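PDB 6MBH: GphF Dehydratase 1 from Archangium violaceum, which probably catalyses dehydration of a polyketide intermediate in gephyronic acid biosynthesis, here as a double variant lacking the enoyl-isomerase activity. Local coordinates for residues 182-187 / 239-244; 208-213 / 244-249. One frame throughout, in Å; residues are numbered along the deposited sequence.

Both contacts use strand 241-248 and share Val244, and their centres lie about 15 Å apart. Contact 1 pairs the start of this strand with the end of its sheet neighbour, strand 178-184. Contact 2 packs the later part of the strand against helix 200-214. Along the chain the segments alternate: 182-187, then 208-213, then 239-244 and 244-249. The chain therefore leaves strand 178-184, runs through helix 200-214, and later returns as strand 241-248 beside the strand it left. All four segments belong to the second dehydratase region, of hot-dog type. Together they join strand to strand and strand to helix, probably within one hot-dog unit.

Contact 1 of 2, residues 182-187 / 239-244; sequences HVCLQG and VREVRV
His182 NE2 donates a hydrogen bond to Glu241 OE2 at 2.7 Å, across two antiparallel strands of a hot-dog sheet. OE2 accepts with its anti lone pair and lies in the imidazole plane. The two flat groups are nearly coplanar, only 17° apart. The bond is diagonal, since His182 pairs directly with Arg243, and Glu241 with Cys184; both are non-hydrogen-bonded pairs. In His182, CG lies anti to the backbone N (chi1 176°) and beside its own carbonyl carbon, which swings the ring along the strand to the extended Glu241 chain. Arg243 NH1 comes over one face of the ring, 3.8 Å from His182 CG. Val242 O sits at the ring edge. An alanine in place of His182 would probably leave the Glu241 carboxylate without this donor and the Arg243 guanidinium without the ring beneath it. Cys184 SG packs against the same carboxylate, 3.6 Å from Glu241 CD. This polar face is partly exposed, and Arg170 of strand 169-175 also touches His182 and Cys184.

The other face is apolar and buried. Val183 and Val242 form a hydrogen-bonded pair, with Val183 N to Val242 O at 2.9 Å and a return bond from Val242 N to Val183 O at 3.0 Å. Their side chains meet at Val183 CB and Val242 CG2, 4.0 Å apart. Leu202 of helix 200-214 touches both valines, so this side of the pair faces the helix. Past the regular strands, one further backbone bond continues the pairing: Leu185 N donates to Arg240 O at 2.9 Å.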
loop_
_atom_site.group_PDB
_atom_site.type_symbol
_atom_site.label_atom_id
_atom_site.label_comp_id
_atom_site.label_asym_id
_atom_site.label_seq_id
_atom_site.Cartn_x
_atom_site.Cartn_y
_atom_site.Cartn_z
ATOM N N HIS A 182 9.472 13.505 -2.678
ATOM C CA HIS A 182 8.877 14.189 -1.534
ATOM C C HIS A 182 7.376 13.991 -1.692
ATOM O O HIS A 182 6.836 14.290 -2.762
ATOM C CB HIS A 182 9.213 15.674 -1.601
ATOM C CG HIS A 182 8.567 16.482 -0.521
ATOM N ND1 HIS A 182 8.414 17.849 -0.607
ATOM C CD2 HIS A 182 8.068 16.117 0.681
ATOM C CE1 HIS A 182 7.789 18.286 0.484
ATOM N NE2 HIS A 182 7.606 17.259 1.297
ATOM N N VAL A 183 6.751 13.338 -0.723
ATOM C CA VAL A 183 5.343 12.965 -0.762
ATOM C C VAL A 183 4.649 13.680 0.397
ATOM O O VAL A 183 5.159 13.660 1.518
ATOM C CB VAL A 183 5.218 11.439 -0.644
ATOM C CG1 VAL A 183 3.784 11.087 -0.282
ATOM C CG2 VAL A 183 5.639 10.806 -2.014
ATOM N N CYS A 184 3.538 14.378 0.129
ATOM C CA CYS A 184 2.811 15.076 1.188
ATOM C C CYS A 184 1.305 14.873 0.993
ATOM O O CYS A 184 0.801 15.113 -0.109
ATOM C CB CYS A 184 3.122 16.567 1.135
ATOM S SG CYS A 184 2.563 17.525 2.577
ATOM N N LEU A 185 0.582 14.446 2.046
ATOM C CA LEU A 185 -0.874 14.451 1.983
ATOM C C LEU A 185 -1.453 15.818 2.322
ATOM O O LEU A 185 -0.948 16.553 3.162
ATOM C CB LEU A 185 -1.458 13.424 2.951
ATOM C CG LEU A 185 -0.898 12.009 2.792
ATOM C CD1 LEU A 185 -1.493 11.208 3.961
ATOM C CD2 LEU A 185 -1.323 11.392 1.441
ATOM N N GLN A 186 -2.601 16.106 1.730
ATOM C CA GLN A 186 -3.371 17.261 2.153
ATOM C C GLN A 186 -4.825 16.815 2.237
ATOM O O GLN A 186 -5.137 15.644 2.070
ATOM C CB GLN A 186 -3.172 18.467 1.205
ATOM C CG GLN A 186 -1.870 19.321 1.419
ATOM C CD GLN A 186 -2.030 20.720 0.818
ATOM O OE1 GLN A 186 -2.893 20.924 -0.028
ATOM N NE2 GLN A 186 -1.241 21.686 1.282
ATOM N N GLY A 187 -5.705 17.765 2.531
ATOM C CA GLY A 187 -7.145 17.525 2.547
ATOM C C GLY A 187 -7.558 16.453 3.547
ATOM O O GLY A 187 -7.032 16.333 4.662
ATOM N N VAL A 239 2.016 9.008 9.918
ATOM C CA VAL A 239 2.721 10.093 9.233
ATOM C C VAL A 239 1.870 10.593 8.062
ATOM O O VAL A 239 0.989 9.886 7.546
ATOM C CB VAL A 239 4.132 9.681 8.745
ATOM C CG1 VAL A 239 4.941 9.071 9.886
ATOM C CG2 VAL A 239 4.081 8.763 7.502
ATOM N N ARG A 240 2.099 11.860 7.678
ATOM C CA ARG A 240 1.400 12.445 6.531
ATOM C C ARG A 240 2.336 13.080 5.527
ATOM O O ARG A 240 1.855 13.577 4.486
ATOM C CB ARG A 240 0.362 13.488 6.971
ATOM C CG ARG A 240 0.963 14.667 7.647
ATOM C CD ARG A 240 -0.080 15.756 8.081
ATOM N NE ARG A 240 -0.887 15.301 9.218
ATOM C CZ ARG A 240 -1.949 15.948 9.702
ATOM N NH1 ARG A 240 -2.376 17.102 9.149
ATOM N NH2 ARG A 240 -2.619 15.432 10.736
ATOM N N GLU A 241 3.657 13.027 5.766
ATOM C CA GLU A 241 4.599 13.677 4.859
ATOM C C GLU A 241 5.929 12.956 5.027
ATOM O O GLU A 241 6.383 12.775 6.170
ATOM C CB GLU A 241 4.745 15.187 5.171
ATOM C CG GLU A 241 5.600 15.946 4.123
ATOM C CD GLU A 241 5.724 17.453 4.339
ATOM O OE1 GLU A 241 5.312 17.947 5.424
ATOM O OE2 GLU A 241 6.280 18.142 3.423
ATOM N N VAL A 242 6.530 12.523 3.910
ATOM C CA VAL A 242 7.820 11.835 3.950
ATOM C C VAL A 242 8.694 12.285 2.773
ATOM O O VAL A 242 8.198 12.752 1.729
ATOM C CB VAL A 242 7.690 10.283 3.911
ATOM C CG1 VAL A 242 6.949 9.729 5.162
ATOM C CG2 VAL A 242 6.938 9.784 2.616
ATOM N N ARG A 243 9.991 11.969 2.890
ATOM C CA ARG A 243 10.883 11.919 1.748
ATOM C C ARG A 243 11.262 10.463 1.563
ATOM O O ARG A 243 11.528 9.769 2.541
ATOM C CB ARG A 243 12.142 12.792 1.944
ATOM C CG ARG A 243 11.789 14.294 1.910
ATOM C CD ARG A 243 13.058 15.210 1.828
ATOM N NE ARG A 243 12.725 16.580 2.225
ATOM C CZ ARG A 243 12.341 17.538 1.378
ATOM N NH1 ARG A 243 12.247 17.289 0.081
ATOM N NH2 ARG A 243 12.050 18.751 1.833
ATOM N N VAL A 244 11.180 9.976 0.329
ATOM C CA VAL A 244 11.342 8.546 0.068
ATOM C C VAL A 244 12.533 8.317 -0.853
ATOM O O VAL A 244 12.695 8.998 -1.874
ATOM C CB VAL A 244 10.046 7.940 -0.524
ATOM C CG1 VAL A 244 9.557 8.717 -1.739
ATOM C CG2 VAL A 244 10.252 6.469 -0.881
#

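Contact 2 of 2, residues 208-213 / 244-249; sequences QCVFAL and VHLRLH
The peptide group between Cys209 and Val210 offers one flat face to Leu246, whose CD1 rests over it, 3.8 Å from Val210 N. The Phe211 ring belongs to another side of the helix. Gln208 N of the same helix lies above one face of that ring, offset toward the rim, and the ring touches Tyr154 and Met158 of helix 151-158.

Leu246 is the central side chain of this helix-on-sheet packing in the hot-dog fold. Its two methyls divide the work. CD1 meets Leu213 CD2 tip to tip at 3.7 Å and also touches Val210 CG2 at 3.9 Å. CD2 packs on Cys209 CB at 3.8 Å. Val210 reaches further along the strand with its other methyl, CG1, which lies 3.9 Å from Leu248 CD1. At the opposite end Cys209 SG approaches Val244 CG1 at 4.2 Å.

The segment axes cross at 45° and come within 9.1 Å. Strand 259-267 extends the surface under Val210 through Ala262 and Leu264. All six touching residues are buried, and their side chains meet by apolar contact alone. Between these two segments the hold therefore probably rests on shape and the exclusion of water.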
loop_
_atom_site.group_PDB
_atom_site.type_symbol
_atom_site.label_atom_id
_atom_site.label_comp_id
_atom_site.label_asym_id
_atom_site.label_seq_id
_atom_site.Cartn_x
_atom_site.Cartn_y
_atom_site.Cartn_z
ATOM N N GLN A 208 4.031 5.147 -6.503
ATOM C CA GLN A 208 3.942 5.900 -7.752
ATOM C C GLN A 208 5.274 6.546 -8.140
ATOM O O GLN A 208 5.510 6.803 -9.318
ATOM C CB GLN A 208 2.831 6.968 -7.648
ATOM C CG GLN A 208 1.379 6.350 -7.744
ATOM C CD GLN A 208 0.374 7.434 -8.097
ATOM O OE1 GLN A 208 0.561 8.164 -9.074
ATOM N NE2 GLN A 208 -0.703 7.565 -7.294
ATOM N N CYS A 209 6.147 6.853 -7.163
ATOM C CA CYS A 209 7.500 7.302 -7.527
ATOM C C CYS A 209 8.227 6.222 -8.341
ATOM O O CYS A 209 8.963 6.523 -9.295
ATOM C CB CYS A 209 8.332 7.595 -6.256
ATOM S SG CYS A 209 7.713 9.104 -5.452
ATOM N N VAL A 210 8.035 4.953 -7.949
ATOM C CA VAL A 210 8.606 3.847 -8.733
ATOM C C VAL A 210 7.987 3.830 -10.130
ATOM O O VAL A 210 8.700 3.678 -11.137
ATOM C CB VAL A 210 8.431 2.485 -8.012
ATOM C CG1 VAL A 210 9.168 1.348 -8.838
ATOM C CG2 VAL A 210 9.003 2.550 -6.516
ATOM N N PHE A 211 6.631 3.947 -10.204
ATOM C CA PHE A 211 5.967 3.987 -11.514
ATOM C C PHE A 211 6.564 5.095 -12.375
ATOM O O PHE A 211 6.691 4.942 -13.590
ATOM C CB PHE A 211 4.450 4.229 -11.378
ATOM C CG PHE A 211 3.748 3.230 -10.545
ATOM C CD1 PHE A 211 4.321 1.966 -10.306
ATOM C CD2 PHE A 211 2.438 3.476 -10.113
ATOM C CE1 PHE A 211 3.614 1.007 -9.556
ATOM C CE2 PHE A 211 1.743 2.536 -9.366
ATOM C CZ PHE A 211 2.320 1.310 -9.087
ATOM N N ALA A 212 6.785 6.280 -11.785
ATOM C CA ALA A 212 7.298 7.408 -12.571
ATOM C C ALA A 212 8.657 7.087 -13.170
ATOM O O ALA A 212 8.981 7.561 -14.278
ATOM C CB ALA A 212 7.403 8.693 -11.724
ATOM N N LEU A 213 9.501 6.340 -12.432
ATOM C CA LEU A 213 10.778 5.954 -13.057
ATOM C C LEU A 213 10.520 4.964 -14.202
ATOM O O LEU A 213 11.144 5.050 -15.286
ATOM C CB LEU A 213 11.705 5.315 -12.041
ATOM C CG LEU A 213 12.753 6.168 -11.327
ATOM C CD1 LEU A 213 12.299 7.565 -10.933
ATOM C CD2 LEU A 213 13.265 5.314 -10.127
ATOM N N VAL A 244 11.180 9.976 0.329
ATOM C CA VAL A 244 11.342 8.546 0.068
ATOM C C VAL A 244 12.533 8.317 -0.853
ATOM O O VAL A 244 12.695 8.998 -1.874
ATOM C CB VAL A 244 10.046 7.940 -0.524
ATOM C CG1 VAL A 244 9.557 8.717 -1.739
ATOM C CG2 VAL A 244 10.252 6.469 -0.881
ATOM N N HIS A 245 13.359 7.353 -0.504
ATOM C CA HIS A 245 14.487 6.942 -1.322
ATOM C C HIS A 245 14.084 5.625 -1.956
ATOM O O HIS A 245 13.618 4.709 -1.260
ATOM C CB HIS A 245 15.754 6.719 -0.477
ATOM C CG HIS A 245 16.927 6.273 -1.293
ATOM N ND1 HIS A 245 17.915 5.443 -0.795
ATOM C CD2 HIS A 245 17.328 6.626 -2.540
ATOM C CE1 HIS A 245 18.841 5.262 -1.730
ATOM N NE2 HIS A 245 18.505 5.959 -2.799
ATOM N N LEU A 246 14.198 5.528 -3.265
ATOM C CA LEU A 246 13.757 4.284 -3.907
ATOM C C LEU A 246 14.804 3.801 -4.900
ATOM O O LEU A 246 15.496 4.582 -5.418
ATOM C CB LEU A 246 12.428 4.513 -4.625
ATOM C CG LEU A 246 12.390 5.722 -5.533
ATOM C CD1 LEU A 246 11.607 5.438 -6.785
ATOM C CD2 LEU A 246 11.826 6.925 -4.802
ATOM N N ARG A 247 14.798 2.500 -5.139
ATOM C CA ARG A 247 15.755 1.928 -6.083
ATOM C C ARG A 247 15.042 0.865 -6.904
ATOM O O ARG A 247 14.459 -0.086 -6.338
ATOM C CB ARG A 247 16.973 1.335 -5.364
ATOM C CG ARG A 247 17.949 0.681 -6.291
ATOM C CD ARG A 247 19.056 0.045 -5.506
ATOM N NE ARG A 247 19.987 1.060 -4.989
ATOM C CZ ARG A 247 20.039 1.510 -3.728
ATOM N NH1 ARG A 247 19.208 1.046 -2.791
ATOM N NH2 ARG A 247 20.930 2.435 -3.408
ATOM N N LEU A 248 15.042 1.056 -8.223
ATOM C CA LEU A 248 14.448 0.079 -9.135
ATOM C C LEU A 248 15.513 -0.944 -9.510
ATOM O O LEU A 248 16.647 -0.573 -9.850
ATOM C CB LEU A 248 13.891 0.763 -10.389
ATOM C CG LEU A 248 13.228 -0.083 -11.477
ATOM C CD1 LEU A 248 11.861 -0.553 -10.933
ATOM C CD2 LEU A 248 13.059 0.815 -12.679
ATOM N N HIS A 249 15.188 -2.236 -9.357
ATOM C CA HIS A 249 16.189 -3.247 -9.693
ATOM C C HIS A 249 16.409 -3.260 -11.203
ATOM O O HIS A 249 15.525 -2.900 -11.957
ATOM C CB HIS A 249 15.731 -4.633 -9.243
ATOM C CG HIS A 249 15.717 -4.825 -7.764
ATOM N ND1 HIS A 249 15.689 -6.080 -7.183
ATOM C CD2 HIS A 249 15.689 -3.926 -6.749
ATOM C CE1 HIS A 249 15.654 -5.943 -5.868
ATOM N NE2 HIS A 249 15.664 -4.647 -5.579
#